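Ancylostoma secreted protein 1 (Necator americanus, PDB 3NT8) is a secreted two-CAP-domain hookworm protein, probably associated with the transition of infective larvae to parasitism. Local coordinates at residues A[221-226]-A[233-238]; A[340-345]-A[397-402]. All blocks are in the same frame, centred on the assembly; numbering follows the deposited sequence.

Contact 1: residues A[221-226]-A[233-238]; sequences PETNQQ and MTDSVR
D235 takes the 221-226 loop on both carboxylate oxygens, at the N-terminal turn of helix 235-253 in the second CAP domain. CG lies anti to the carbonyl carbon (chi1 -62°), on the side facing the loop. D235 OD2 accepts Q225 N at 2.8 Å through its syn lone pair, in a nearly straight bond. T223 OG1 reaches D235 OD2 on the anti side, also somewhat out of plane, 2.9 Å away, and the two side chains cross at about a right angle. OD1 accepts Q226 N on its syn side, somewhat out of the carboxylate plane. The Q226 amide is nearly parallel to that plane, and its NE2 bonds to D239. In return D235 N donates to T223 O.

R238 runs extended from CG to NE. Its guanidinium lies nearly coplanar with the N224 amide. NH1 also pairs with D235 OD1 in a salt bridge whose hydrogen bond is weak, while NE pairs with E281. OE1 of E222 accepts T234 OG1 on its anti side, well out of the carboxylate plane, and S236 OG through its syn lone pair. S236 OG also bonds to N319. A water accepts from T223 N and S236 N and donates to E222 OE1. R238 grips N224 OD1 end-on, with NH1 at 2.7 Å and NH2 at 2.8 Å.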
loop_
_atom_site.group_PDB
_atom_site.type_symbol
_atom_site.label_atom_id
_atom_site.label_comp_id
_atom_site.label_asym_id
_atom_site.label_seq_id
_atom_site.Cartn_x
_atom_site.Cartn_y
_atom_site.Cartn_z
ATOM N N PRO A 221 -2.248 -3.657 -20.317
ATOM C CA PRO A 221 -0.853 -3.402 -20.734
ATOM C C PRO A 221 -0.344 -1.986 -20.471
ATOM O O PRO A 221 -1.039 -1.033 -20.787
ATOM C CB PRO A 221 -0.859 -3.738 -22.238
ATOM C CG PRO A 221 -1.883 -4.857 -22.315
ATOM C CD PRO A 221 -2.988 -4.401 -21.356
ATOM N N GLU A 222 0.875 -1.898 -19.917
ATOM C CA GLU A 222 1.520 -0.653 -19.439
ATOM C C GLU A 222 1.921 0.176 -20.625
ATOM O O GLU A 222 2.482 -0.352 -21.600
ATOM C CB GLU A 222 2.755 -0.971 -18.577
ATOM C CG GLU A 222 2.458 -1.709 -17.289
ATOM C CD GLU A 222 1.554 -0.887 -16.372
ATOM O OE1 GLU A 222 1.741 0.343 -16.326
ATOM O OE2 GLU A 222 0.628 -1.456 -15.733
ATOM N N THR A 223 1.604 1.469 -20.577
ATOM C CA THR A 223 1.948 2.335 -21.687
ATOM C C THR A 223 2.788 3.526 -21.201
ATOM O O THR A 223 2.895 3.787 -19.994
ATOM C CB THR A 223 0.719 2.872 -22.340
ATOM O OG1 THR A 223 -0.086 3.464 -21.336
ATOM C CG2 THR A 223 -0.090 1.753 -23.035
ATOM N N ASN A 224 3.366 4.263 -22.140
ATOM C CA ASN A 224 4.187 5.413 -21.794
ATOM C C ASN A 224 3.968 6.473 -22.850
ATOM O O ASN A 224 4.860 6.740 -23.640
ATOM C CB ASN A 224 5.702 5.057 -21.685
ATOM C CG ASN A 224 6.591 6.311 -21.364
ATOM O OD1 ASN A 224 6.188 7.188 -20.584
ATOM N ND2 ASN A 224 7.791 6.383 -21.965
ATOM N N GLN A 225 2.773 7.043 -22.878
ATOM C CA GLN A 225 2.466 8.110 -23.832
ATOM C C GLN A 225 2.562 9.545 -23.251
ATOM O O GLN A 225 2.746 10.504 -24.018
ATOM C CB GLN A 225 1.109 7.852 -24.486
ATOM C CG GLN A 225 -0.070 7.738 -23.457
ATOM C CD GLN A 225 -1.426 7.286 -24.070
ATOM O OE1 GLN A 225 -1.526 6.220 -24.727
ATOM N NE2 GLN A 225 -2.491 8.092 -23.811
ATOM N N GLN A 226 2.441 9.673 -21.917
ATOM C CA GLN A 226 2.404 10.984 -21.261
ATOM C C GLN A 226 3.759 11.665 -21.399
ATOM O O GLN A 226 3.824 12.841 -21.806
ATOM C CB GLN A 226 1.995 10.878 -19.783
ATOM C CG GLN A 226 0.543 10.462 -19.570
ATOM C CD GLN A 226 0.064 10.505 -18.106
ATOM O OE1 GLN A 226 0.359 11.424 -17.382
ATOM N NE2 GLN A 226 -0.673 9.476 -17.679
ATOM N N MET A 233 9.147 4.918 -16.078
ATOM C CA MET A 233 7.822 5.186 -15.601
ATOM C C MET A 233 6.818 4.892 -16.687
ATOM O O MET A 233 7.140 4.917 -17.871
ATOM C CB MET A 233 7.692 6.644 -15.117
ATOM C CG MET A 233 8.193 6.904 -13.715
ATOM S SD MET A 233 7.210 6.184 -12.371
ATOM C CE MET A 233 5.942 7.353 -12.167
ATOM N N THR A 234 5.591 4.596 -16.252
ATOM C CA THR A 234 4.488 4.252 -17.114
ATOM C C THR A 234 3.309 5.084 -16.715
ATOM O O THR A 234 3.251 5.579 -15.603
ATOM C CB THR A 234 4.098 2.743 -16.986
ATOM O OG1 THR A 234 3.834 2.389 -15.621
ATOM C CG2 THR A 234 5.221 1.865 -17.484
ATOM N N ASP A 235 2.343 5.188 -17.624
ATOM C CA ASP A 235 1.178 6.017 -17.441
ATOM C C ASP A 235 0.325 5.593 -16.262
ATOM O O ASP A 235 -0.288 6.441 -15.640
ATOM C CB ASP A 235 0.335 6.056 -18.713
ATOM C CG ASP A 235 1.073 6.657 -19.871
ATOM O OD1 ASP A 235 1.878 7.609 -19.695
ATOM O OD2 ASP A 235 0.842 6.190 -21.005
ATOM N N SER A 236 0.271 4.294 -15.961
ATOM C CA SER A 236 -0.562 3.830 -14.891
ATOM C C SER A 236 -0.008 4.368 -13.582
ATOM O O SER A 236 -0.761 4.895 -12.756
ATOM C CB SER A 236 -0.697 2.278 -14.914
ATOM O OG SER A 236 0.373 1.604 -14.236
ATOM N N VAL A 237 1.315 4.302 -13.421
ATOM C CA VAL A 237 1.987 4.756 -12.194
ATOM C C VAL A 237 1.851 6.268 -11.995
ATOM O O VAL A 237 1.617 6.706 -10.861
ATOM C CB VAL A 237 3.447 4.281 -12.106
ATOM C CG1 VAL A 237 4.073 4.576 -10.725
ATOM C CG2 VAL A 237 3.536 2.729 -12.377
ATOM N N ARG A 238 1.945 7.029 -13.093
ATOM C CA ARG A 238 1.763 8.470 -13.077
ATOM C C ARG A 238 0.390 8.785 -12.531
ATOM O O ARG A 238 0.251 9.607 -11.613
ATOM C CB ARG A 238 1.926 9.076 -14.471
ATOM C CG ARG A 238 3.329 8.882 -15.109
ATOM C CD ARG A 238 3.482 9.506 -16.512
ATOM N NE ARG A 238 4.874 9.424 -16.950
ATOM C CZ ARG A 238 5.324 8.661 -17.944
ATOM N NH1 ARG A 238 4.486 7.912 -18.653
ATOM N NH2 ARG A 238 6.618 8.648 -18.235
HETATM O O HOH W 1 0.326 2.433 -18.197
#

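Contact 2: residues A[340-345]-A[397-402]; sequences PSNVLT and VIYTMG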
loop_
_atom_site.group_PDB
_atom_site.type_symbol
_atom_site.label_atom_id
_atom_site.label_comp_id
_atom_site.label_asym_id
_atom_site.label_seq_id
_atom_site.Cartn_x
_atom_site.Cartn_y
_atom_site.Cartn_z
ATOM N N PRO A 340 -4.726 23.938 14.206
ATOM C CA PRO A 340 -5.623 24.840 13.519
ATOM C C PRO A 340 -4.927 26.071 12.910
ATOM O O PRO A 340 -5.473 26.674 12.001
ATOM C CB PRO A 340 -6.615 25.271 14.655
ATOM C CG PRO A 340 -5.851 25.035 15.912
ATOM C CD PRO A 340 -5.093 23.807 15.632
ATOM N N SER A 341 -3.766 26.479 13.409
ATOM C CA SER A 341 -3.042 27.622 12.772
ATOM C C SER A 341 -2.519 27.178 11.396
ATOM O O SER A 341 -2.274 28.026 10.501
ATOM C CB SER A 341 -1.831 28.125 13.622
ATOM O OG SER A 341 -0.778 27.169 13.705
ATOM N N ASN A 342 -2.376 25.863 11.196
ATOM C CA ASN A 342 -1.864 25.356 9.910
ATOM C C ASN A 342 -0.444 25.803 9.516
ATOM O O ASN A 342 -0.043 25.701 8.367
ATOM C CB ASN A 342 -2.863 25.653 8.808
ATOM C CG ASN A 342 -2.825 24.649 7.685
ATOM O OD1 ASN A 342 -2.531 23.480 7.884
ATOM N ND2 ASN A 342 -3.116 25.115 6.491
ATOM N N VAL A 343 0.342 26.270 10.475
ATOM C CA VAL A 343 1.666 26.788 10.180
ATOM C C VAL A 343 2.742 25.690 10.378
ATOM O O VAL A 343 2.775 25.006 11.413
ATOM C CB VAL A 343 2.032 27.991 11.082
ATOM C CG1 VAL A 343 3.377 28.588 10.629
ATOM C CG2 VAL A 343 0.950 29.079 11.056
ATOM N N LEU A 344 3.649 25.579 9.417
ATOM C CA LEU A 344 4.772 24.718 9.547
ATOM C C LEU A 344 5.878 25.387 10.354
ATOM O O LEU A 344 6.675 26.178 9.793
ATOM C CB LEU A 344 5.272 24.257 8.154
ATOM C CG LEU A 344 6.521 23.380 8.129
ATOM C CD1 LEU A 344 6.286 22.000 8.770
ATOM C CD2 LEU A 344 7.073 23.168 6.734
ATOM N N THR A 345 5.909 25.064 11.656
ATOM C CA THR A 345 6.830 25.673 12.601
ATOM C C THR A 345 7.997 24.753 12.948
ATOM O O THR A 345 7.946 23.517 12.738
ATOM C CB THR A 345 6.179 26.178 13.924
ATOM O OG1 THR A 345 5.743 25.066 14.702
ATOM C CG2 THR A 345 5.025 27.089 13.647
ATOM N N VAL A 397 2.174 29.142 6.507
ATOM C CA VAL A 397 1.044 28.244 6.479
ATOM C C VAL A 397 1.196 27.226 5.321
ATOM O O VAL A 397 1.772 27.529 4.281
ATOM C CB VAL A 397 -0.284 28.979 6.355
ATOM C CG1 VAL A 397 -0.592 29.855 7.631
ATOM C CG2 VAL A 397 -0.251 29.768 5.153
ATOM N N ILE A 398 0.712 26.002 5.538
ATOM C CA ILE A 398 0.805 24.953 4.519
ATOM C C ILE A 398 -0.173 25.321 3.392
ATOM O O ILE A 398 0.110 25.131 2.204
ATOM C CB ILE A 398 0.480 23.552 5.082
ATOM C CG1 ILE A 398 1.368 23.197 6.261
ATOM C CG2 ILE A 398 0.524 22.451 3.981
ATOM C CD1 ILE A 398 0.680 22.200 7.207
ATOM N N TYR A 399 -1.327 25.831 3.766
ATOM C CA TYR A 399 -2.298 26.323 2.767
ATOM C C TYR A 399 -3.115 27.461 3.387
ATOM O O TYR A 399 -3.301 27.512 4.646
ATOM C CB TYR A 399 -3.195 25.207 2.225
ATOM C CG TYR A 399 -3.916 24.335 3.244
ATOM C CD1 TYR A 399 -5.078 24.788 3.892
ATOM C CD2 TYR A 399 -3.455 23.062 3.513
ATOM C CE1 TYR A 399 -5.747 24.019 4.787
ATOM C CE2 TYR A 399 -4.121 22.238 4.399
ATOM C CZ TYR A 399 -5.275 22.745 5.044
ATOM O OH TYR A 399 -5.976 22.015 5.928
ATOM N N THR A 400 -3.564 28.392 2.526
ATOM C CA THR A 400 -4.373 29.536 2.962
ATOM C C THR A 400 -5.761 29.016 3.323
ATOM O O THR A 400 -6.423 28.271 2.542
ATOM C CB THR A 400 -4.550 30.571 1.835
ATOM O OG1 THR A 400 -3.263 31.007 1.411
ATOM C CG2 THR A 400 -5.372 31.823 2.349
ATOM N N MET A 401 -6.207 29.465 4.467
ATOM C CA MET A 401 -7.382 28.985 5.098
ATOM C C MET A 401 -8.637 29.811 4.786
ATOM O O MET A 401 -8.631 31.066 4.820
ATOM C CB MET A 401 -7.115 28.882 6.631
ATOM C CG MET A 401 -6.235 27.734 7.056
ATOM S SD MET A 401 -5.897 27.786 8.815
ATOM C CE MET A 401 -4.656 29.105 8.791
ATOM N N GLY A 402 -9.703 29.104 4.436
ATOM C CA GLY A 402 -10.990 29.771 4.079
ATOM C C GLY A 402 -11.896 28.831 3.289
ATOM O O GLY A 402 -11.579 27.668 3.087
#
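Two loops of the second CAP domain meet through a single beta bridge, between V343 and V397. One leads into helix 346-349. The other follows strand 381-388. N342 O accepts I398 N at 2.9 Å, with the donor nearly in line with the C=O bond. The same oxygen receives a CA-H...O contact from V397 CA. L344 extends the join through backbone bonds to G395 and H396.

N342 is the main side chain here. Its CG is anti to the backbone N (chi1 -151°), and the amide reaches over Y399. N342 ND2 sits 3.1 Å above the plane of the Y399 ring, over its centre. The amide and ring planes are 60° apart, so the amide does not lie flat on the ring. N342 ND2 also gives a weak hydrogen bond to Y399 O at 3.0 Å. Thus one nitrogen meets both the backbone and the ring of the same residue. On the other branch, N342 OD1 touches I398 CD1. The Y399 hydroxyl bonds to P266 O.

M401 bends at its thioether, with chi3 -77°. M401 SD packs against N342 CB at 3.7 Å, and CE approaches S341 O. V343 CG2 meets V397 CG1 at 3.8 Å. I398 and L344 both touch T360 of helix 357-363, and I398 also reaches A363. I398 and T400 bond through their backbone to D365 and A269, respectively. An amide nitrogen over a ring centre and a lone bridge thus tie the loop before helix 346-349 to the one that leaves the central sheet of this CAP domain after strand 381-388.

In the fold
Both contacts belong to the second CAP domain. Neither is deep core: their centres lie about 19 Å (contact 1) and 28 Å (contact 2) from the chain centre. Buried residues include D235 and R238 in the first, N342, I398 and Y399 in the second. Contact 1 joins a loop to the start of helix 235-253, whereas contact 2 joins two loops beside helix 357-363. About 20 Å separates their nearest atoms. Contact 1 is local, with six residues between its segments; contact 2 spans 51, including both long strands 369-376 and 381-388. Contact 1 is polar, with charged side chains and a water. Contact 2 relies more on apolar packing and an amide over a ring, with few hydrogen bonds.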